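Local coordinates for protein neutral proteinase inhibitor ScNPI (Streptomyces caespitosus, PDB 4HWX) that inhibits peptidases of two classes, probably serine peptidases and metallopeptidases, as a secreted single-domain protein that forms a homodimer, at residues Leu68-Met72 and Asn98-Met102; Leu60-Pro64 and Ala104-Asn109; Ser2-Pro6 and Leu85-Arg89; His40-Ala46 and Pro110-Phe114. All coordinates share one frame. Residues are numbered along the deposited sequence.

Interaction 1: residues Leu68-Met72 and Asn98-Met102; sequences LVCPM and NTCVM
The disulfide between C70 and C100 is the centre of this contact. It ties an extended loop to the first turn of a helix. The loop, L68-P71, keeps beta-like angles; M72 turns out of them, with psi near 11°. C70 (chi1 m) and C100 (chi1 t) point at each other, with CA atoms 5.7 Å apart, SG to SG 2.0 Å and chi3 of -81°. Beside the bridge, C70 CB lies 4.2 Å from V101 CG2, and P71 CD 3.9 Å from C100 CB. N98 (chi1 p) is the N-cap. Its OD1 accepts from V101 N at 3.0 Å, while its ND2 donates to P71 O at 2.9 Å and also to Y73 O. One asparagine thus starts the helix and holds the loop. In the subtilisin inhibitor family this loop carries the reactive site. The sequence is consistent with M72 as the P1 residue, and the contact with a braced canonical loop. Behind it, helix 99-105 rests on strand 77-82, where M102 packs against V77 and V79.

Interaction 2: residues Leu60-Pro64 and Ala104-Asn109; sequences LLAAP and ANLNSN
The segment L60-P64 runs alongside the end of helix 99-105. L60 ends a 3-10 turn, and L61 to P64 are extended. A104 and N105 are helical. L106 is the first residue to leave helical angles, and N107 then takes a positive phi of 55°. CA atoms pair L61 with L106 at 5.1 Å and P64 with A104 at 5.2 Å. A62 N donates to N105 O at 3.0 Å, and L61 CA adds a CH...O contact to N105 O at 3.3 Å. N109 N bonds back to L106 O at 3.1 Å, closing a turn.

L60 (chi1 m, chi2 t) sets its CB 4.3 Å from L106 CD2, and L61 CD1 is 4.4 Å from the same methyl. P64 CB covers A104 CB at 4.0 Å. N105 (chi1 m) turns its ND2 to V101 O. Its OD1 takes a proton from a water at 2.8 Å, which also donates weakly to A62 O at 3.4 Å. L61 reaches W92, H94 and F96 of strand 88-96.

This is plain packing of a loop on a helix end. The carbonyl of N105, in the last helical turn, is satisfied by the loop, and apolar side chains provide much of the rest.

Interaction 3: residues Ser2-Pro6 and Leu85-Arg89; sequences SAHGP and LNGRR. With ACT (acetate ion), chain C.
This is a surface contact between the N-terminal arm, which leads into strand 8-15, and a tight beta hairpin. The hairpin joins strands 84-85 and 88-96 through a type I' turn, L85-R88. L85 N bonds R88 O at 2.9 Å, and R88 N bonds L85 O at 3.0 Å. The extended arm crosses the turn with G5 CA 3.6 Å from G87 CA. A side chain on either glycine would clash with the other segment. A3 CB packs 4.0 Å from N86 CB and 3.5 Å from R88 NH1. N86 ND2 bonds N51 of helix 43-52. V24 of the second subunit packs on P6.

The CA-to-CB bond of H4 points away from the hairpin; its ND1 donates at 3.0 Å to O of an acetate, probably from the crystallisation liquor. H4 is a zinc ligand in this protein, though no zinc is bound here. Arm and turn meet by close backbone packing with a single hydrogen bond, G87 N to P6 O at 3.1 Å; the H4 ring can meet a ligand.

Interaction 4: residues His40-Ala46 and Pro110-Phe114; sequences HPAPRAA and PVYAF
P110 has the most surface covered: its ring fits against the first turn of helix 43-52, with CB 3.8 Å from A45 CB and 4.4 Å from A46 CB. The small alanines let the backbones close in, so A46 CA and V111 CA are 4.6 Å apart. V111 (chi1 t) continues the fit, its CG2 3.8 Å from A46 O. From the other segment the H40 imidazole (chi1 t) enters the bend of the C-terminal tail. Its NE2 donates to V111 O at 2.9 Å and weakly to P110 O, also at 2.9 Å. On the far side of the ring, ND1 accepts from A42 N at 3.0 Å; A42 is the helix N-cap. In this subtilisin inhibitor fold, the contact seats the C-terminal tail between the helix start and the sheet. V111 also touches A49, L50 and F11. A113 centres an inverse gamma turn, which swings F114 back towards P41. There the P41 ring meets the tail, with CD 3.8 Å from F114 CB and CG 3.3 Å from A113 O. The F114 ring lies oblique to H40, centroids 6.0 Å apart, and packs on F11, V13 and T28.

How the interactions relate
Interactions 2 and 4 are partly buried and lie nearer the middle of the chain. Interactions 1 and 3 are surface contacts on opposite sides of its centre, about 34 Å apart between centres. Interactions 1 and 2 share helix 99-105: one meets its start and the other its end, and L68 packs on A104 between them. Interactions 2 and 4 also touch, through L60 on V111 and L106 on Y112. A covalent bridge braces the exposed loop of interaction 1. Interaction 3 joins backbones at two glycines beside the dimer partner. The inner pair combine apolar packing with hydrogen bonds to main-chain carbonyls, from an amide in interaction 2 and from an imidazole in interaction 4.

Interaction 1: residues Leu68-Met72 and Asn98-Met102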
loop_
_atom_site.group_PDB
_atom_site.type_symbol
_atom_site.label_atom_id
_atom_site.label_comp_id
_atom_site.label_asym_id
_atom_site.label_seq_id
_atom_site.Cartn_x
_atom_site.Cartn_y
_atom_site.Cartn_z
ATOM N N LEU A 68 14.817 24.919 14.642
ATOM C CA LEU A 68 15.319 23.551 14.741
ATOM C C LEU A 68 16.752 23.432 14.211
ATOM O O LEU A 68 17.127 24.116 13.261
ATOM C CB LEU A 68 14.417 22.561 13.982
ATOM C CG LEU A 68 12.950 22.411 14.491
ATOM C CD1 LEU A 68 12.156 21.502 13.572
ATOM C CD2 LEU A 68 12.892 21.875 15.921
ATOM N N VAL A 69 17.545 22.573 14.854
ATOM C CA VAL A 69 18.919 22.288 14.454
ATOM C C VAL A 69 19.058 20.777 14.303
ATOM O O VAL A 69 18.451 20.025 15.069
ATOM C CB VAL A 69 20.003 22.902 15.399
ATOM C CG1 VAL A 69 19.963 24.437 15.382
ATOM C CG2 VAL A 69 19.886 22.375 16.834
ATOM N N CYS A 70 19.840 20.320 13.310
ATOM C CA CYS A 70 20.051 18.881 13.079
ATOM C C CYS A 70 21.534 18.587 12.873
ATOM O O CYS A 70 22.244 19.403 12.254
ATOM C CB CYS A 70 19.244 18.389 11.870
ATOM S SG CYS A 70 17.462 18.143 12.175
ATOM N N PRO A 71 21.986 17.379 13.275
ATOM C CA PRO A 71 23.343 16.952 12.888
ATOM C C PRO A 71 23.337 16.713 11.364
ATOM O O PRO A 71 22.275 16.439 10.773
ATOM C CB PRO A 71 23.561 15.672 13.706
ATOM C CG PRO A 71 22.192 15.099 13.875
ATOM C CD PRO A 71 21.248 16.286 13.955
ATOM N N MET A 72 24.506 16.814 10.721
ATOM C CA MET A 72 24.561 16.708 9.253
ATOM C C MET A 72 25.105 15.382 8.750
ATOM O O MET A 72 25.298 15.237 7.542
ATOM C CB MET A 72 25.385 17.873 8.677
ATOM C CG MET A 72 24.758 19.233 8.953
ATOM S SD MET A 72 23.449 19.579 7.790
ATOM C CE MET A 72 22.067 19.017 8.642
ATOM N N ASN A 98 18.883 12.200 7.220
ATOM C CA ASN A 98 18.857 11.446 8.475
ATOM C C ASN A 98 17.486 11.630 9.148
ATOM O O ASN A 98 16.635 12.343 8.612
ATOM C CB ASN A 98 20.022 11.860 9.411
ATOM C CG ASN A 98 20.040 13.323 9.750
ATOM O OD1 ASN A 98 19.032 13.893 10.153
ATOM N ND2 ASN A 98 21.188 13.975 9.616
ATOM N N THR A 99 17.267 10.972 10.296
ATOM C CA THR A 99 15.976 11.032 10.995
ATOM C C THR A 99 15.641 12.413 11.510
ATOM O O THR A 99 14.455 12.772 11.507
ATOM C CB THR A 99 15.915 10.025 12.141
ATOM O OG1 THR A 99 16.931 10.346 13.094
ATOM C CG2 THR A 99 16.038 8.584 11.643
ATOM N N CYS A 100 16.648 13.191 11.961
ATOM C CA CYS A 100 16.396 14.548 12.450
ATOM C C CYS A 100 15.819 15.410 11.311
ATOM O O CYS A 100 14.859 16.149 11.524
ATOM C CB CYS A 100 17.668 15.169 13.026
ATOM S SG CYS A 100 17.416 16.821 13.740
ATOM N N VAL A 101 16.438 15.348 10.122
ATOM C CA VAL A 101 16.018 16.111 8.927
ATOM C C VAL A 101 14.589 15.668 8.500
ATOM O O VAL A 101 13.741 16.503 8.165
ATOM C CB VAL A 101 17.040 15.990 7.756
ATOM C CG1 VAL A 101 16.541 16.735 6.508
ATOM C CG2 VAL A 101 18.416 16.525 8.174
ATOM N N MET A 102 14.321 14.376 8.588
ATOM C CA MET A 102 12.995 13.837 8.293
ATOM C C MET A 102 11.950 14.453 9.204
ATOM O O MET A 102 10.942 14.983 8.710
ATOM C CB MET A 102 12.987 12.309 8.440
ATOM C CG MET A 102 11.589 11.746 8.359
ATOM S SD MET A 102 11.564 9.942 8.382
ATOM C CE MET A 102 9.828 9.690 9.023
#

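Interaction 2: residues Leu60-Pro64 and Ala104-Asn109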
loop_
_atom_site.group_PDB
_atom_site.type_symbol
_atom_site.label_atom_id
_atom_site.label_comp_id
_atom_site.label_asym_id
_atom_site.label_seq_id
_atom_site.Cartn_x
_atom_site.Cartn_y
_atom_site.Cartn_z
ATOM N N LEU A 60 3.104 17.103 1.773
ATOM C CA LEU A 60 3.225 16.592 3.155
ATOM C C LEU A 60 4.483 17.202 3.812
ATOM O O LEU A 60 4.575 17.265 5.029
ATOM C CB LEU A 60 3.295 15.046 3.206
ATOM C CG LEU A 60 2.026 14.266 2.816
ATOM C CD1 LEU A 60 2.270 12.783 2.845
ATOM C CD2 LEU A 60 0.852 14.606 3.719
ATOM N N LEU A 61 5.460 17.623 2.990
ATOM C CA LEU A 61 6.679 18.253 3.471
ATOM C C LEU A 61 6.406 19.732 3.622
ATOM O O LEU A 61 5.670 20.299 2.814
ATOM C CB LEU A 61 7.869 17.999 2.522
ATOM C CG LEU A 61 8.535 16.624 2.611
ATOM C CD1 LEU A 61 7.803 15.622 1.797
ATOM C CD2 LEU A 61 9.945 16.683 2.078
ATOM N N ALA A 62 6.926 20.341 4.690
ATOM C CA ALA A 62 6.728 21.775 4.934
ATOM C C ALA A 62 8.034 22.417 5.382
ATOM O O ALA A 62 8.891 21.717 5.932
ATOM C CB ALA A 62 5.647 21.977 5.987
ATOM N N ALA A 63 8.215 23.734 5.110
ATOM C CA ALA A 63 9.400 24.474 5.562
ATOM C C ALA A 63 9.521 24.257 7.080
ATOM O O ALA A 63 8.531 24.413 7.811
ATOM C CB ALA A 63 9.253 25.965 5.219
ATOM N N PRO A 64 10.659 23.749 7.577
ATOM C CA PRO A 64 10.733 23.409 9.014
ATOM C C PRO A 64 10.665 24.600 9.963
ATOM O O PRO A 64 10.929 25.721 9.548
ATOM C CB PRO A 64 12.121 22.756 9.141
ATOM C CG PRO A 64 12.453 22.277 7.753
ATOM C CD PRO A 64 11.893 23.348 6.865
ATOM N N ALA A 104 12.144 17.238 10.978
ATOM C CA ALA A 104 12.050 18.687 10.732
ATOM C C ALA A 104 11.131 19.019 9.541
ATOM O O ALA A 104 10.332 19.961 9.628
ATOM C CB ALA A 104 13.433 19.282 10.498
ATOM N N ASN A 105 11.225 18.233 8.457
ATOM C CA ASN A 105 10.451 18.499 7.238
ATOM C C ASN A 105 9.074 17.865 7.225
ATOM O O ASN A 105 8.250 18.259 6.398
ATOM C CB ASN A 105 11.223 18.013 6.026
ATOM C CG ASN A 105 12.366 18.922 5.707
ATOM O OD1 ASN A 105 12.199 19.926 5.006
ATOM N ND2 ASN A 105 13.526 18.642 6.291
ATOM N N LEU A 106 8.817 16.877 8.097
ATOM C CA LEU A 106 7.513 16.232 8.077
ATOM C C LEU A 106 6.617 16.778 9.152
ATOM O O LEU A 106 5.697 16.074 9.574
ATOM C CB LEU A 106 7.598 14.699 8.133
ATOM C CG LEU A 106 7.790 14.042 6.770
ATOM C CD1 LEU A 106 8.010 12.545 6.926
ATOM C CD2 LEU A 106 6.598 14.327 5.814
ATOM N N ASN A 107 6.867 18.063 9.564
ATOM C CA ASN A 107 6.062 18.879 10.492
ATOM C C ASN A 107 5.906 18.101 11.788
ATOM O O ASN A 107 6.890 17.733 12.435
ATOM C CB ASN A 107 4.684 19.129 9.791
ATOM C CG ASN A 107 3.858 20.310 10.207
ATOM O OD1 ASN A 107 2.712 20.155 10.644
ATOM N ND2 ASN A 107 4.339 21.507 9.908
ATOM N N SER A 108 4.659 17.844 12.128
ATOM C CA SER A 108 4.119 16.950 13.138
ATOM C C SER A 108 2.892 16.355 12.432
ATOM O O SER A 108 1.886 15.995 13.056
ATOM C CB SER A 108 3.816 17.689 14.439
ATOM O OG SER A 108 4.953 17.676 15.285
ATOM N N ASN A 109 3.016 16.299 11.068
ATOM C CA ASN A 109 2.050 15.831 10.085
ATOM C C ASN A 109 1.541 14.486 10.516
ATOM O O ASN A 109 2.338 13.565 10.729
ATOM C CB ASN A 109 2.687 15.768 8.693
ATOM C CG ASN A 109 1.711 15.648 7.559
ATOM O OD1 ASN A 109 1.101 14.614 7.358
ATOM N ND2 ASN A 109 1.544 16.704 6.800
HETATM O O HOH W 1 10.314 20.540 3.080
#

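Interaction 3: residues Ser2-Pro6 and Leu85-Arg89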
loop_
_atom_site.group_PDB
_atom_site.type_symbol
_atom_site.label_atom_id
_atom_site.label_comp_id
_atom_site.label_asym_id
_atom_site.label_seq_id
_atom_site.Cartn_x
_atom_site.Cartn_y
_atom_site.Cartn_z
ATOM N N SER A 2 -12.434 16.918 -8.567
ATOM C CA SER A 2 -12.393 15.944 -9.664
ATOM C C SER A 2 -12.092 14.531 -9.155
ATOM O O SER A 2 -12.716 13.575 -9.619
ATOM C CB SER A 2 -11.363 16.353 -10.716
ATOM O OG SER A 2 -10.058 16.454 -10.168
ATOM N N ALA A 3 -11.157 14.410 -8.193
ATOM C CA ALA A 3 -10.746 13.137 -7.601
ATOM C C ALA A 3 -11.810 12.575 -6.649
ATOM O O ALA A 3 -12.098 13.180 -5.612
ATOM C CB ALA A 3 -9.422 13.307 -6.861
ATOM N N HIS A 4 -12.386 11.411 -7.013
ATOM C CA HIS A 4 -13.374 10.665 -6.230
ATOM C C HIS A 4 -13.199 9.158 -6.463
ATOM O O HIS A 4 -13.084 8.724 -7.611
ATOM C CB HIS A 4 -14.820 11.099 -6.550
ATOM C CG HIS A 4 -15.841 10.356 -5.737
ATOM N ND1 HIS A 4 -16.135 10.728 -4.434
ATOM C CD2 HIS A 4 -16.553 9.245 -6.044
ATOM C CE1 HIS A 4 -17.029 9.852 -4.004
ATOM N NE2 HIS A 4 -17.311 8.941 -4.936
ATOM N N GLY A 5 -13.199 8.390 -5.369
ATOM C CA GLY A 5 -13.064 6.939 -5.390
ATOM C C GLY A 5 -12.547 6.365 -4.081
ATOM O O GLY A 5 -12.536 7.081 -3.072
ATOM N N PRO A 6 -12.101 5.074 -4.049
ATOM C CA PRO A 6 -11.603 4.499 -2.778
ATOM C C PRO A 6 -10.308 5.145 -2.281
ATOM O O PRO A 6 -9.533 5.678 -3.068
ATOM C CB PRO A 6 -11.371 3.014 -3.107
ATOM C CG PRO A 6 -11.965 2.790 -4.435
ATOM C CD PRO A 6 -12.026 4.090 -5.147
ATOM N N LEU A 85 -5.899 7.029 -3.430
ATOM C CA LEU A 85 -6.391 8.194 -2.719
ATOM C C LEU A 85 -7.433 8.867 -3.581
ATOM O O LEU A 85 -7.103 9.367 -4.665
ATOM C CB LEU A 85 -5.233 9.155 -2.366
ATOM C CG LEU A 85 -5.591 10.503 -1.671
ATOM C CD1 LEU A 85 -6.348 10.277 -0.351
ATOM C CD2 LEU A 85 -4.330 11.328 -1.390
ATOM N N ASN A 86 -8.697 8.859 -3.110
ATOM C CA ASN A 86 -9.853 9.439 -3.797
ATOM C C ASN A 86 -9.905 8.942 -5.266
ATOM O O ASN A 86 -10.076 9.735 -6.188
ATOM C CB ASN A 86 -9.852 10.985 -3.685
ATOM C CG ASN A 86 -9.926 11.480 -2.256
ATOM O OD1 ASN A 86 -10.713 10.984 -1.430
ATOM N ND2 ASN A 86 -9.100 12.465 -1.920
ATOM N N GLY A 87 -9.694 7.630 -5.446
ATOM C CA GLY A 87 -9.724 6.967 -6.744
ATOM C C GLY A 87 -8.450 6.977 -7.566
ATOM O O GLY A 87 -8.400 6.283 -8.574
ATOM N N ARG A 88 -7.421 7.757 -7.183
ATOM C CA ARG A 88 -6.180 7.764 -7.975
ATOM C C ARG A 88 -5.072 6.998 -7.289
ATOM O O ARG A 88 -4.837 7.167 -6.095
ATOM C CB ARG A 88 -5.671 9.158 -8.382
ATOM C CG ARG A 88 -5.857 10.294 -7.397
ATOM C CD ARG A 88 -6.347 11.548 -8.118
ATOM N NE ARG A 88 -5.260 12.488 -8.406
ATOM C CZ ARG A 88 -5.153 13.705 -7.877
ATOM N NH1 ARG A 88 -6.076 14.156 -7.037
ATOM N NH2 ARG A 88 -4.124 14.482 -8.191
ATOM N N ARG A 89 -4.404 6.146 -8.072
ATOM C CA ARG A 89 -3.279 5.309 -7.657
ATOM C C ARG A 89 -2.147 6.228 -7.177
ATOM O O ARG A 89 -1.866 7.251 -7.811
ATOM C CB ARG A 89 -2.844 4.409 -8.838
ATOM C CG ARG A 89 -1.848 3.302 -8.474
ATOM C CD ARG A 89 -2.492 1.925 -8.316
ATOM N NE ARG A 89 -2.403 1.455 -6.933
ATOM C CZ ARG A 89 -1.369 0.794 -6.417
ATOM N NH1 ARG A 89 -0.332 0.462 -7.180
ATOM N NH2 ARG A 89 -1.370 0.444 -5.139
HETATM C C ACT C . -13.941 13.823 -3.104
HETATM O O ACT C . -14.029 12.639 -3.494
HETATM O OXT ACT C . -13.098 14.127 -2.272
HETATM C CH3 ACT C . -14.868 14.873 -3.665
HETATM O O HOH W 2 -13.472 10.370 -2.674
#

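Interaction 4: residues His40-Ala46 and Pro110-Phe114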
loop_
_atom_site.group_PDB
_atom_site.type_symbol
_atom_site.label_atom_id
_atom_site.label_comp_id
_atom_site.label_asym_id
_atom_site.label_seq_id
_atom_site.Cartn_x
_atom_site.Cartn_y
_atom_site.Cartn_z
ATOM N N HIS A 40 -2.745 2.880 11.588
ATOM C CA HIS A 40 -2.306 4.257 11.802
ATOM C C HIS A 40 -2.852 4.752 13.171
ATOM O O HIS A 40 -4.022 4.506 13.463
ATOM C CB HIS A 40 -2.741 5.180 10.646
ATOM C CG HIS A 40 -2.006 6.475 10.665
ATOM N ND1 HIS A 40 -2.301 7.451 11.595
ATOM C CD2 HIS A 40 -0.966 6.894 9.902
ATOM C CE1 HIS A 40 -1.434 8.426 11.382
ATOM N NE2 HIS A 40 -0.622 8.147 10.361
ATOM N N PRO A 41 -2.033 5.378 14.041
ATOM C CA PRO A 41 -2.534 5.746 15.381
ATOM C C PRO A 41 -3.478 6.959 15.428
ATOM O O PRO A 41 -4.175 7.123 16.430
ATOM C CB PRO A 41 -1.263 6.011 16.178
ATOM C CG PRO A 41 -0.241 6.349 15.191
ATOM C CD PRO A 41 -0.598 5.716 13.889
ATOM N N ALA A 42 -3.527 7.788 14.366
ATOM C CA ALA A 42 -4.429 8.964 14.292
ATOM C C ALA A 42 -5.109 8.921 12.915
ATOM O O ALA A 42 -4.766 9.721 12.045
ATOM C CB ALA A 42 -3.631 10.253 14.503
ATOM N N PRO A 43 -5.990 7.913 12.652
ATOM C CA PRO A 43 -6.504 7.728 11.282
ATOM C C PRO A 43 -7.238 8.916 10.662
ATOM O O PRO A 43 -6.891 9.281 9.541
ATOM C CB PRO A 43 -7.433 6.524 11.395
ATOM C CG PRO A 43 -7.013 5.823 12.616
ATOM C CD PRO A 43 -6.494 6.856 13.552
ATOM N N ARG A 44 -8.234 9.509 11.353
ATOM C CA ARG A 44 -8.969 10.631 10.759
ATOM C C ARG A 44 -8.053 11.819 10.462
ATOM O O ARG A 44 -8.161 12.396 9.381
ATOM C CB ARG A 44 -10.168 11.061 11.617
ATOM C CG ARG A 44 -11.076 12.051 10.872
ATOM C CD ARG A 44 -11.783 11.402 9.698
ATOM N NE ARG A 44 -12.916 10.594 10.152
ATOM C CZ ARG A 44 -13.698 9.884 9.348
ATOM N NH1 ARG A 44 -13.462 9.850 8.046
ATOM N NH2 ARG A 44 -14.725 9.205 9.842
ATOM N N ALA A 45 -7.140 12.158 11.391
ATOM C CA ALA A 45 -6.190 13.257 11.212
ATOM C C ALA A 45 -5.264 13.016 9.987
ATOM O O ALA A 45 -5.002 13.958 9.218
ATOM C CB ALA A 45 -5.368 13.451 12.477
ATOM N N ALA A 46 -4.809 11.752 9.783
ATOM C CA ALA A 46 -3.980 11.373 8.624
ATOM C C ALA A 46 -4.816 11.498 7.318
ATOM O O ALA A 46 -4.336 12.080 6.349
ATOM C CB ALA A 46 -3.460 9.947 8.801
ATOM N N PRO A 110 0.223 14.356 10.720
ATOM C CA PRO A 110 -0.307 13.080 11.234
ATOM C C PRO A 110 0.087 11.860 10.384
ATOM O O PRO A 110 0.295 10.801 10.952
ATOM C CB PRO A 110 -1.820 13.305 11.216
ATOM C CG PRO A 110 -1.967 14.780 11.341
ATOM C CD PRO A 110 -0.853 15.349 10.534
ATOM N N VAL A 111 0.252 12.026 9.047
ATOM C CA VAL A 111 0.558 10.927 8.117
ATOM C C VAL A 111 1.754 10.097 8.600
ATOM O O VAL A 111 1.599 8.879 8.716
ATOM C CB VAL A 111 0.733 11.392 6.649
ATOM C CG1 VAL A 111 1.120 10.216 5.746
ATOM C CG2 VAL A 111 -0.553 12.040 6.137
ATOM N N TYR A 112 2.895 10.732 8.917
ATOM C CA TYR A 112 4.066 9.990 9.382
ATOM C C TYR A 112 4.265 10.073 10.905
ATOM O O TYR A 112 5.369 9.812 11.391
ATOM C CB TYR A 112 5.330 10.401 8.614
ATOM C CG TYR A 112 5.278 9.871 7.196
ATOM C CD1 TYR A 112 5.507 8.517 6.929
ATOM C CD2 TYR A 112 4.826 10.673 6.148
ATOM C CE1 TYR A 112 5.346 7.993 5.643
ATOM C CE2 TYR A 112 4.711 10.169 4.848
ATOM C CZ TYR A 112 4.974 8.830 4.600
ATOM O OH TYR A 112 4.837 8.323 3.327
ATOM N N ALA A 113 3.185 10.326 11.660
ATOM C CA ALA A 113 3.263 10.351 13.130
ATOM C C ALA A 113 3.009 8.925 13.670
ATOM O O ALA A 113 1.958 8.635 14.255
ATOM C CB ALA A 113 2.272 11.364 13.708
ATOM N N PHE A 114 3.964 8.012 13.380
ATOM C CA PHE A 114 3.928 6.600 13.805
ATOM C C PHE A 114 5.348 6.033 13.946
ATOM O O PHE A 114 6.273 6.609 13.340
ATOM C CB PHE A 114 3.085 5.736 12.837
ATOM C CG PHE A 114 3.627 5.567 11.434
ATOM C CD1 PHE A 114 4.467 4.504 11.119
ATOM C CD2 PHE A 114 3.233 6.427 10.411
ATOM C CE1 PHE A 114 4.949 4.333 9.815
ATOM C CE2 PHE A 114 3.713 6.252 9.103
ATOM C CZ PHE A 114 4.566 5.207 8.812
ATOM O OXT PHE A 114 5.516 4.977 14.608
#